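Local coordinates for glypican-1 (Homo sapiens, PDB 4YWT), which serves as a cell-surface proteoglycan bearing heparan sulfate, through whose chains it binds alpha-4(V) collagen and takes part in Schwann cell myelination, at residues A[101-106]-A[224-229]; A[127-132]-A[323-328]; A[271-276]-A[437-442]; A[278-283]-A[430-435]. The protein carries 3 engineered substitutions. All blocks are in the same frame, centred on the assembly; numbering follows the deposited sequence.

Contact 1: residues A[101-106]-A[224-229]; sequences TQLRSF and QGLGVA
Gln102 meets Leu226 with the base of its side chain and its backbone: Gln102 CB lies 4.2 Å from Leu226 CD2, and Gln102 C is 3.9 Å from Leu226 CD1. Beyond CB the glutamine chain bends at chi2 (-64°) and carries its amide off the interface, so the packing is left to CB and the backbone. Leu103 follows as the main residue of this side. Its CG stands anti to the backbone N (chi1 -175°), which sends both methyls across to the second helix, where Leu103 CD1 packs on Leu226 CB at 3.7 Å and Leu103 CD2 settles 3.8 Å from Gly227 CA. The side-chain-free glycine thus receives a leucine methyl directly on its backbone. Leu226 runs past Leu103 in the opposite sense, and Leu226 CD1 comes to rest 3.8 Å from Leu103 CA, so each leucine covers the base of the other. One turn further on, Phe106 adds a looser apolar contact, with CD1 of its ring 4.2 Å from Leu226 CD1. No hydrogen bond crosses the interface, which rests on van der Waals packing between nearly antiparallel segments (158°) whose axes approach to 9.2 Å. It joins helices 70-129 and 204-236 in the middle of the elongated glypican core. Helix 373-387 packs on Gln102 and Phe106, Phe222 meets the Phe106 ring, and helix 450-471 reaches Gln224 and Val228 through Met462.

Contact 2: residues A[127-132]-A[323-328]; sequences GAFGEL and AINALQ
Phe129 lays one ring face over the CG2 methyl of Ile324, a CH-pi contact in which CG2 sits 3.9 Å from the ring centroid and 20° off the normal. Ile324 CG2 is displaced toward the rim and lies 3.6 Å from Phe129 CD1. On the opposite face is Ala128 CB, from the phenylalanine's own segment, so the ring is sandwiched between two methyl groups. Its edge meets amides: Asn325 ND2 is 3.5 Å from Phe129 CE1, with the amide plane turned 68° from the ring, while Gln328 OE1 lies 4.1 Å from Phe129 CD1. Asn325 ND2 donates a hydrogen bond to Ala321 O, which holds that amide beside the ring. Leu132 closes the other side of the contact: Leu132 CD1 lies 3.2 Å from Gln328 NE2, and the CG of that extended side chain also touches it. Leu132 CD1 rests more loosely on Ile324 CG2 (4.2 Å). Between the two apolar residues Gly130 leaves helical geometry with phi 66° and occupies the N-cap position of helix 131-134. This is a glycine-centred break between two helices at one end of the long, all-alpha glypican core, where the end of helix 70-129 and the start of helix 131-134 together grip helix 316-328.

Contact 3: residues A[271-276]-A[437-442]; sequences CRNVLK and NNPEVE
The carboxamide of Asn438 is the central flat group, and its edge faces the carbonyl of Asn273: Asn438 ND2 donates to Asn273 O at 2.9 Å, with an N-H...O angle of 172° and the acceptor almost in the amide plane. The amide approaches that carbonyl from above its plane. At its other end, Asn438 OD1 accepts two backbone N-H groups of its own loop, Glu440 N at 3.0 Å in the carbonyl plane and Val441 N at 3.1 Å from well above it. These bonds form an Asx turn and an Asx motif. A chi1 near 180° (-168°) swings the Asn438 amide out toward the helix while its oxygen stays over the following turn. The side chains of Asn273 and Pro439 cross at about a right angle, with Asn273 ND2 4.0 Å from Pro439 CG; the Asn273 amide bonds elsewhere to Met428 N and Glu426 O. Glu440 CB packs 3.7 Å from Val274 CG2, and its carboxylate turns to Tyr423 OH. Val441 CG2 packs against the main chain at Val274 O, 3.5 Å, and lies 4.3 Å from Val274 CG1. The side chain of Asn438 lies about 6 Å from a bound calcium ion. Since Asn438 ND2 is also bonded to Gln435 OE1, three backbone groups and one side chain share this single buried amide, which fixes its rotation and holds the loop to helix 268-278.

Contact 4: residues A[278-283]-A[430-435]; sequences CLANQA and DGLANQ
The loop 430-435, which ends in a 3-10 segment at 433-435 and belongs to the long connection leading to helix 450-471, packs against the short, weakly bonded helix at 280-283, with the Ala280 methyl between them. Ala280 CB points toward the loop and lies 3.6 Å from Leu432 CA and 3.7 Å from Gln435 CG, and Leu432 CD1 is 3.9 Å from it. Ala283, one turn further along, places its CB 3.9 Å from Gly431 N. At Gly431 the backbone has a positive phi of 108°, and the bare main chain passes close to both alanines. A chi1 of -170° sets Leu432 side by side with Asn281, running in the same direction, and brings Leu432 CD1 to 3.9 Å from Asn281 ND2; the amide oxygen of Asn281 is taken by Asp449 N. The turn is braced from within. Asn434 ND2 donates to Asp430 O at 2.7 Å, and Gln435, bent at chi2, folds its amide back so that Gln435 NE2 reaches Gly431 O at 3.2 Å. The oxygen of that amide is engaged by Asn438. Around this buried contact, Asp284 accepts from Leu432 N, while Pro448 and Val443 cover the Leu432 side chain. Helix 391-404 touches Leu279 and Asp430, and the Cys278-Cys245 disulfide ties the chain entering the short helix to helix 243-253.

How the contacts relate
From the N terminus, helix 70-129 enters contact 1 midway and contact 2 at its end. Contact 1 closes when helix 204-236 returns alongside it, but contact 2 stays open until helix 316-328, so these two loops cross. Contacts 3 and 4 open after contact 1 has closed and before contact 2 closes, and therefore also cross contact 2; contact 4 closes within the span of contact 3. Contacts 3 and 4 bring the late 430-442 loop back onto consecutive helices, their centres 10 Å apart, and a long, weak ion pair joins Lys276 to Asp430. They lie about 71 and 63 Å, centre to centre, from contact 2, across the middle of the chain, near which contact 1 sits.

Contact 1: residues A[101-106]-A[224-229]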
# COMPACT_ATOMS: atom_id res chain seq x y z
N THR A 101 -7.03 -5.05 -2.96
CA THR A 101 -7.48 -5.27 -4.33
C THR A 101 -6.35 -5.03 -5.33
O THR A 101 -6.17 -5.80 -6.28
CB THR A 101 -8.68 -4.38 -4.70
OG1 THR A 101 -8.31 -3.00 -4.61
CG2 THR A 101 -9.86 -4.66 -3.78
N GLN A 102 -5.57 -3.97 -5.10
CA GLN A 102 -4.39 -3.72 -5.93
C GLN A 102 -3.44 -4.93 -5.93
O GLN A 102 -3.00 -5.39 -6.99
CB GLN A 102 -3.64 -2.47 -5.46
CG GLN A 102 -4.35 -1.17 -5.78
CD GLN A 102 -4.49 -0.92 -7.27
OE1 GLN A 102 -3.67 -1.39 -8.06
NE2 GLN A 102 -5.52 -0.18 -7.66
N LEU A 103 -3.15 -5.42 -4.73
CA LEU A 103 -2.24 -6.55 -4.56
C LEU A 103 -2.71 -7.78 -5.34
O LEU A 103 -1.95 -8.36 -6.13
CB LEU A 103 -2.09 -6.89 -3.08
CG LEU A 103 -1.08 -7.98 -2.72
CD1 LEU A 103 0.25 -7.67 -3.36
CD2 LEU A 103 -0.93 -8.09 -1.21
N ARG A 104 -3.96 -8.16 -5.10
CA ARG A 104 -4.55 -9.30 -5.80
C ARG A 104 -4.46 -9.11 -7.32
O ARG A 104 -4.01 -10.01 -8.03
CB ARG A 104 -6.01 -9.48 -5.39
N SER A 105 -4.87 -7.94 -7.79
CA SER A 105 -4.85 -7.63 -9.22
C SER A 105 -3.46 -7.81 -9.83
O SER A 105 -3.31 -8.53 -10.82
CB SER A 105 -5.34 -6.20 -9.46
OG SER A 105 -6.72 -6.08 -9.16
N PHE A 106 -2.45 -7.17 -9.25
CA PHE A 106 -1.11 -7.23 -9.82
C PHE A 106 -0.48 -8.62 -9.73
O PHE A 106 0.10 -9.10 -10.71
CB PHE A 106 -0.20 -6.20 -9.16
CG PHE A 106 -0.29 -4.84 -9.76
CD1 PHE A 106 -1.24 -3.93 -9.32
CD2 PHE A 106 0.56 -4.46 -10.79
CE1 PHE A 106 -1.34 -2.67 -9.88
CE2 PHE A 106 0.47 -3.20 -11.36
CZ PHE A 106 -0.48 -2.30 -10.90
N GLN A 224 5.50 -6.97 -3.45
CA GLN A 224 5.99 -6.98 -2.07
C GLN A 224 5.69 -5.67 -1.35
O GLN A 224 5.28 -5.67 -0.19
CB GLN A 224 7.50 -7.24 -2.05
CG GLN A 224 7.89 -8.64 -1.61
CD GLN A 224 9.35 -8.96 -1.89
OE1 GLN A 224 10.09 -8.11 -2.40
NE2 GLN A 224 9.77 -10.17 -1.56
N GLY A 225 5.88 -4.56 -2.05
CA GLY A 225 5.58 -3.24 -1.52
C GLY A 225 4.11 -3.09 -1.19
O GLY A 225 3.76 -2.56 -0.12
N LEU A 226 3.24 -3.53 -2.09
CA LEU A 226 1.80 -3.50 -1.82
C LEU A 226 1.47 -4.30 -0.56
O LEU A 226 0.71 -3.84 0.31
CB LEU A 226 1.01 -4.04 -3.01
CG LEU A 226 0.96 -3.14 -4.25
CD1 LEU A 226 0.32 -3.88 -5.41
CD2 LEU A 226 0.22 -1.85 -3.95
N GLY A 227 2.07 -5.49 -0.45
CA GLY A 227 1.88 -6.32 0.72
C GLY A 227 2.30 -5.63 2.01
O GLY A 227 1.57 -5.66 3.02
N VAL A 228 3.47 -5.01 1.98
CA VAL A 228 4.00 -4.31 3.15
C VAL A 228 3.11 -3.15 3.55
O VAL A 228 2.78 -3.00 4.73
CB VAL A 228 5.44 -3.79 2.90
CG1 VAL A 228 5.82 -2.75 3.94
CG2 VAL A 228 6.43 -4.95 2.90
N ALA A 229 2.69 -2.34 2.58
CA ALA A 229 1.79 -1.23 2.87
C ALA A 229 0.50 -1.73 3.52
O ALA A 229 0.03 -1.18 4.52
CB ALA A 229 1.48 -0.45 1.60

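Contact 2: residues A[127-132]-A[323-328]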
# COMPACT_ATOMS: atom_id res chain seq x y z
N GLY A 127 4.20 -26.65 -33.84
CA GLY A 127 3.98 -26.37 -35.24
C GLY A 127 5.17 -25.67 -35.89
O GLY A 127 5.54 -25.98 -37.02
N ALA A 128 5.76 -24.73 -35.16
CA ALA A 128 6.82 -23.89 -35.71
C ALA A 128 8.18 -24.58 -35.75
O ALA A 128 9.00 -24.27 -36.60
CB ALA A 128 6.92 -22.60 -34.90
N PHE A 129 8.41 -25.52 -34.83
CA PHE A 129 9.73 -26.10 -34.68
C PHE A 129 9.73 -27.63 -34.63
O PHE A 129 10.75 -28.27 -34.87
CB PHE A 129 10.40 -25.55 -33.41
CG PHE A 129 10.40 -24.05 -33.34
CD1 PHE A 129 11.05 -23.30 -34.30
CD2 PHE A 129 9.74 -23.40 -32.30
CE1 PHE A 129 11.05 -21.92 -34.23
CE2 PHE A 129 9.74 -22.02 -32.23
CZ PHE A 129 10.40 -21.28 -33.19
N GLY A 130 8.57 -28.22 -34.32
CA GLY A 130 8.44 -29.67 -34.30
C GLY A 130 9.24 -30.39 -33.24
O GLY A 130 9.15 -30.08 -32.04
N GLU A 131 10.04 -31.36 -33.68
CA GLU A 131 10.83 -32.19 -32.77
C GLU A 131 11.86 -31.37 -32.01
O GLU A 131 12.31 -31.77 -30.93
CB GLU A 131 11.53 -33.31 -33.55
N LEU A 132 12.25 -30.22 -32.57
CA LEU A 132 13.15 -29.30 -31.90
C LEU A 132 12.59 -28.89 -30.55
O LEU A 132 13.31 -28.85 -29.55
CB LEU A 132 13.39 -28.06 -32.76
CG LEU A 132 14.46 -28.14 -33.85
CD1 LEU A 132 14.82 -26.75 -34.33
CD2 LEU A 132 15.69 -28.88 -33.35
N ALA A 323 15.35 -17.04 -30.53
CA ALA A 323 16.62 -17.73 -30.30
C ALA A 323 16.69 -19.03 -31.09
O ALA A 323 17.72 -19.34 -31.70
CB ALA A 323 16.81 -18.00 -28.82
N ILE A 324 15.60 -19.78 -31.08
CA ILE A 324 15.56 -21.05 -31.80
C ILE A 324 15.64 -20.84 -33.32
O ILE A 324 16.40 -21.54 -34.00
CB ILE A 324 14.29 -21.85 -31.45
CG1 ILE A 324 14.37 -22.34 -30.00
CG2 ILE A 324 14.12 -23.04 -32.38
CD1 ILE A 324 13.17 -23.14 -29.55
N ASN A 325 14.87 -19.88 -33.83
CA ASN A 325 14.97 -19.50 -35.24
C ASN A 325 16.41 -19.14 -35.62
O ASN A 325 16.94 -19.62 -36.63
CB ASN A 325 14.05 -18.31 -35.54
CG ASN A 325 12.66 -18.75 -35.97
OD1 ASN A 325 12.47 -19.23 -37.08
ND2 ASN A 325 11.69 -18.57 -35.08
N ALA A 326 17.03 -18.32 -34.78
CA ALA A 326 18.42 -17.92 -34.97
C ALA A 326 19.34 -19.14 -35.05
O ALA A 326 20.18 -19.23 -35.96
CB ALA A 326 18.87 -17.00 -33.85
N LEU A 327 19.18 -20.07 -34.11
CA LEU A 327 19.98 -21.29 -34.12
C LEU A 327 19.81 -22.06 -35.42
O LEU A 327 20.80 -22.48 -36.03
CB LEU A 327 19.61 -22.20 -32.94
CG LEU A 327 20.43 -23.50 -32.94
CD1 LEU A 327 21.85 -23.24 -32.47
CD2 LEU A 327 19.76 -24.58 -32.11
N GLN A 328 18.56 -22.23 -35.83
CA GLN A 328 18.26 -22.92 -37.09
C GLN A 328 18.97 -22.29 -38.27
O GLN A 328 19.66 -22.97 -39.02
CB GLN A 328 16.76 -22.93 -37.35
CG GLN A 328 16.04 -24.16 -36.83
CD GLN A 328 14.54 -24.04 -36.97
OE1 GLN A 328 14.00 -22.94 -37.10
NE2 GLN A 328 13.85 -25.18 -36.97

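Contact 3: residues A[271-276]-A[437-442]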
# COMPACT_ATOMS: atom_id res chain seq x y z
N CYS A 271 -11.14 21.13 16.10
CA CYS A 271 -11.22 19.71 15.79
C CYS A 271 -9.89 19.18 15.24
O CYS A 271 -9.45 18.09 15.60
CB CYS A 271 -12.35 19.46 14.78
SG CYS A 271 -12.58 17.74 14.29
N ARG A 272 -9.27 19.97 14.37
CA ARG A 272 -8.03 19.56 13.73
C ARG A 272 -6.86 19.52 14.70
O ARG A 272 -6.02 18.63 14.62
CB ARG A 272 -7.70 20.49 12.56
CG ARG A 272 -8.05 19.90 11.21
CD ARG A 272 -8.34 20.97 10.18
NE ARG A 272 -9.62 20.73 9.52
CZ ARG A 272 -10.21 21.60 8.71
NH1 ARG A 272 -11.37 21.29 8.14
NH2 ARG A 272 -9.65 22.77 8.47
N ASN A 273 -6.80 20.47 15.63
CA ASN A 273 -5.77 20.42 16.66
C ASN A 273 -5.97 19.23 17.58
O ASN A 273 -5.01 18.54 17.95
CB ASN A 273 -5.74 21.72 17.46
CG ASN A 273 -4.74 22.72 16.92
OD1 ASN A 273 -4.14 22.49 15.87
ND2 ASN A 273 -4.55 23.82 17.63
N VAL A 274 -7.23 18.97 17.93
CA VAL A 274 -7.55 17.81 18.76
C VAL A 274 -7.11 16.51 18.10
O VAL A 274 -6.39 15.72 18.70
CB VAL A 274 -9.06 17.73 19.07
CG1 VAL A 274 -9.38 16.42 19.77
CG2 VAL A 274 -9.49 18.92 19.91
N LEU A 275 -7.52 16.30 16.85
CA LEU A 275 -7.19 15.05 16.16
C LEU A 275 -5.70 14.94 15.84
O LEU A 275 -5.15 13.84 15.85
CB LEU A 275 -8.02 14.90 14.88
CG LEU A 275 -9.52 14.70 15.10
CD1 LEU A 275 -10.20 14.26 13.82
CD2 LEU A 275 -9.77 13.70 16.22
N LYS A 276 -5.06 16.07 15.57
CA LYS A 276 -3.61 16.08 15.37
C LYS A 276 -2.91 15.68 16.66
O LYS A 276 -1.85 15.05 16.63
CB LYS A 276 -3.11 17.45 14.91
CG LYS A 276 -3.20 17.66 13.41
CD LYS A 276 -2.66 19.02 13.00
CE LYS A 276 -2.73 19.22 11.50
NZ LYS A 276 -1.78 20.26 11.02
N ASN A 437 3.44 21.40 22.30
CA ASN A 437 2.71 22.61 22.69
C ASN A 437 1.20 22.59 22.43
O ASN A 437 0.53 23.61 22.63
CB ASN A 437 3.32 23.83 22.00
CG ASN A 437 4.65 24.23 22.60
OD1 ASN A 437 4.95 23.89 23.75
ND2 ASN A 437 5.46 24.96 21.84
N ASN A 438 0.66 21.46 21.97
CA ASN A 438 -0.75 21.38 21.60
C ASN A 438 -1.67 21.78 22.76
O ASN A 438 -1.67 21.13 23.81
CB ASN A 438 -1.09 19.96 21.13
CG ASN A 438 -2.45 19.87 20.45
OD1 ASN A 438 -3.44 20.45 20.91
ND2 ASN A 438 -2.51 19.13 19.35
N PRO A 439 -2.45 22.85 22.57
CA PRO A 439 -3.30 23.43 23.61
C PRO A 439 -4.47 22.53 24.01
O PRO A 439 -4.86 22.51 25.17
CB PRO A 439 -3.81 24.73 22.96
CG PRO A 439 -3.77 24.45 21.50
CD PRO A 439 -2.57 23.58 21.29
N GLU A 440 -5.03 21.82 23.03
CA GLU A 440 -6.19 20.97 23.28
C GLU A 440 -5.82 19.62 23.88
O GLU A 440 -6.50 19.13 24.78
CB GLU A 440 -6.98 20.78 21.98
CG GLU A 440 -7.27 22.08 21.25
CD GLU A 440 -7.79 23.19 22.15
OE1 GLU A 440 -8.54 22.89 23.10
OE2 GLU A 440 -7.44 24.36 21.92
N VAL A 441 -4.75 19.02 23.37
CA VAL A 441 -4.31 17.71 23.84
C VAL A 441 -2.91 17.80 24.40
O VAL A 441 -2.02 18.37 23.77
CB VAL A 441 -4.33 16.67 22.70
CG1 VAL A 441 -4.18 15.26 23.27
CG2 VAL A 441 -5.61 16.79 21.89
N GLU A 442 -2.69 17.22 25.57
CA GLU A 442 -1.35 17.22 26.14
C GLU A 442 -0.70 15.88 25.86
O GLU A 442 -1.08 14.85 26.42
CB GLU A 442 -1.37 17.53 27.64
CG GLU A 442 -0.64 18.82 27.99
CD GLU A 442 -0.65 19.13 29.47
OE1 GLU A 442 -1.34 20.09 29.87
OE2 GLU A 442 0.02 18.41 30.24

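Contact 4: residues A[278-283]-A[430-435]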
# COMPACT_ATOMS: atom_id res chain seq x y z
N CYS A 278 -4.38 13.63 18.91
CA CYS A 278 -4.73 12.22 19.08
C CYS A 278 -3.98 11.30 18.12
O CYS A 278 -3.63 10.18 18.47
CB CYS A 278 -6.24 12.02 18.90
SG CYS A 278 -7.27 12.87 20.12
N LEU A 279 -3.74 11.78 16.90
CA LEU A 279 -3.21 10.93 15.85
C LEU A 279 -1.79 11.31 15.44
O LEU A 279 -1.42 11.21 14.27
CB LEU A 279 -4.13 10.98 14.63
CG LEU A 279 -5.62 10.73 14.91
CD1 LEU A 279 -6.43 10.80 13.63
CD2 LEU A 279 -5.81 9.39 15.60
N ALA A 280 -1.00 11.75 16.41
CA ALA A 280 0.38 12.17 16.16
C ALA A 280 1.27 10.98 15.78
O ALA A 280 2.03 11.04 14.81
CB ALA A 280 0.94 12.88 17.37
N ASN A 281 1.16 9.91 16.56
CA ASN A 281 1.93 8.70 16.31
C ASN A 281 1.68 8.14 14.92
O ASN A 281 2.61 7.80 14.21
CB ASN A 281 1.63 7.64 17.37
CG ASN A 281 2.36 7.89 18.67
OD1 ASN A 281 3.55 7.59 18.79
ND2 ASN A 281 1.66 8.45 19.65
N GLN A 282 0.40 8.06 14.55
CA GLN A 282 0.03 7.63 13.20
C GLN A 282 0.63 8.57 12.16
O GLN A 282 1.05 8.13 11.09
CB GLN A 282 -1.49 7.58 13.05
CG GLN A 282 -2.18 6.48 13.84
CD GLN A 282 -2.54 6.91 15.25
OE1 GLN A 282 -2.03 7.92 15.76
NE2 GLN A 282 -3.43 6.16 15.89
N ALA A 283 0.69 9.85 12.50
CA ALA A 283 1.21 10.86 11.58
C ALA A 283 2.73 10.78 11.44
O ALA A 283 3.30 11.32 10.49
CB ALA A 283 0.80 12.25 12.04
N ASP A 430 2.25 18.56 11.88
CA ASP A 430 2.01 17.12 11.95
C ASP A 430 3.15 16.38 12.62
O ASP A 430 4.31 16.76 12.49
CB ASP A 430 1.77 16.55 10.55
CG ASP A 430 0.77 17.37 9.75
OD1 ASP A 430 -0.42 17.38 10.13
OD2 ASP A 430 1.18 17.99 8.75
N GLY A 431 2.82 15.32 13.36
CA GLY A 431 3.82 14.49 13.99
C GLY A 431 3.89 14.65 15.50
O GLY A 431 3.46 15.67 16.04
N LEU A 432 4.42 13.63 16.17
CA LEU A 432 4.47 13.59 17.62
C LEU A 432 5.17 14.79 18.22
O LEU A 432 4.63 15.46 19.11
CB LEU A 432 5.16 12.30 18.09
CG LEU A 432 5.08 11.99 19.59
CD1 LEU A 432 3.64 11.78 20.01
CD2 LEU A 432 5.92 10.77 19.92
N ALA A 433 6.37 15.08 17.73
CA ALA A 433 7.19 16.17 18.26
C ALA A 433 6.47 17.51 18.20
O ALA A 433 6.58 18.33 19.11
CB ALA A 433 8.51 16.25 17.51
N ASN A 434 5.71 17.73 17.12
CA ASN A 434 5.00 18.98 16.93
C ASN A 434 3.81 19.17 17.87
O ASN A 434 3.16 20.22 17.85
CB ASN A 434 4.51 19.09 15.48
CG ASN A 434 5.61 19.53 14.53
OD1 ASN A 434 6.44 20.38 14.88
ND2 ASN A 434 5.62 18.96 13.33
N GLN A 435 3.52 18.17 18.69
CA GLN A 435 2.37 18.23 19.59
C GLN A 435 2.76 18.56 21.02
O GLN A 435 1.92 18.48 21.92
CB GLN A 435 1.60 16.91 19.56
CG GLN A 435 1.23 16.43 18.17
CD GLN A 435 0.55 17.50 17.35
OE1 GLN A 435 -0.33 18.21 17.83
NE2 GLN A 435 0.96 17.63 16.09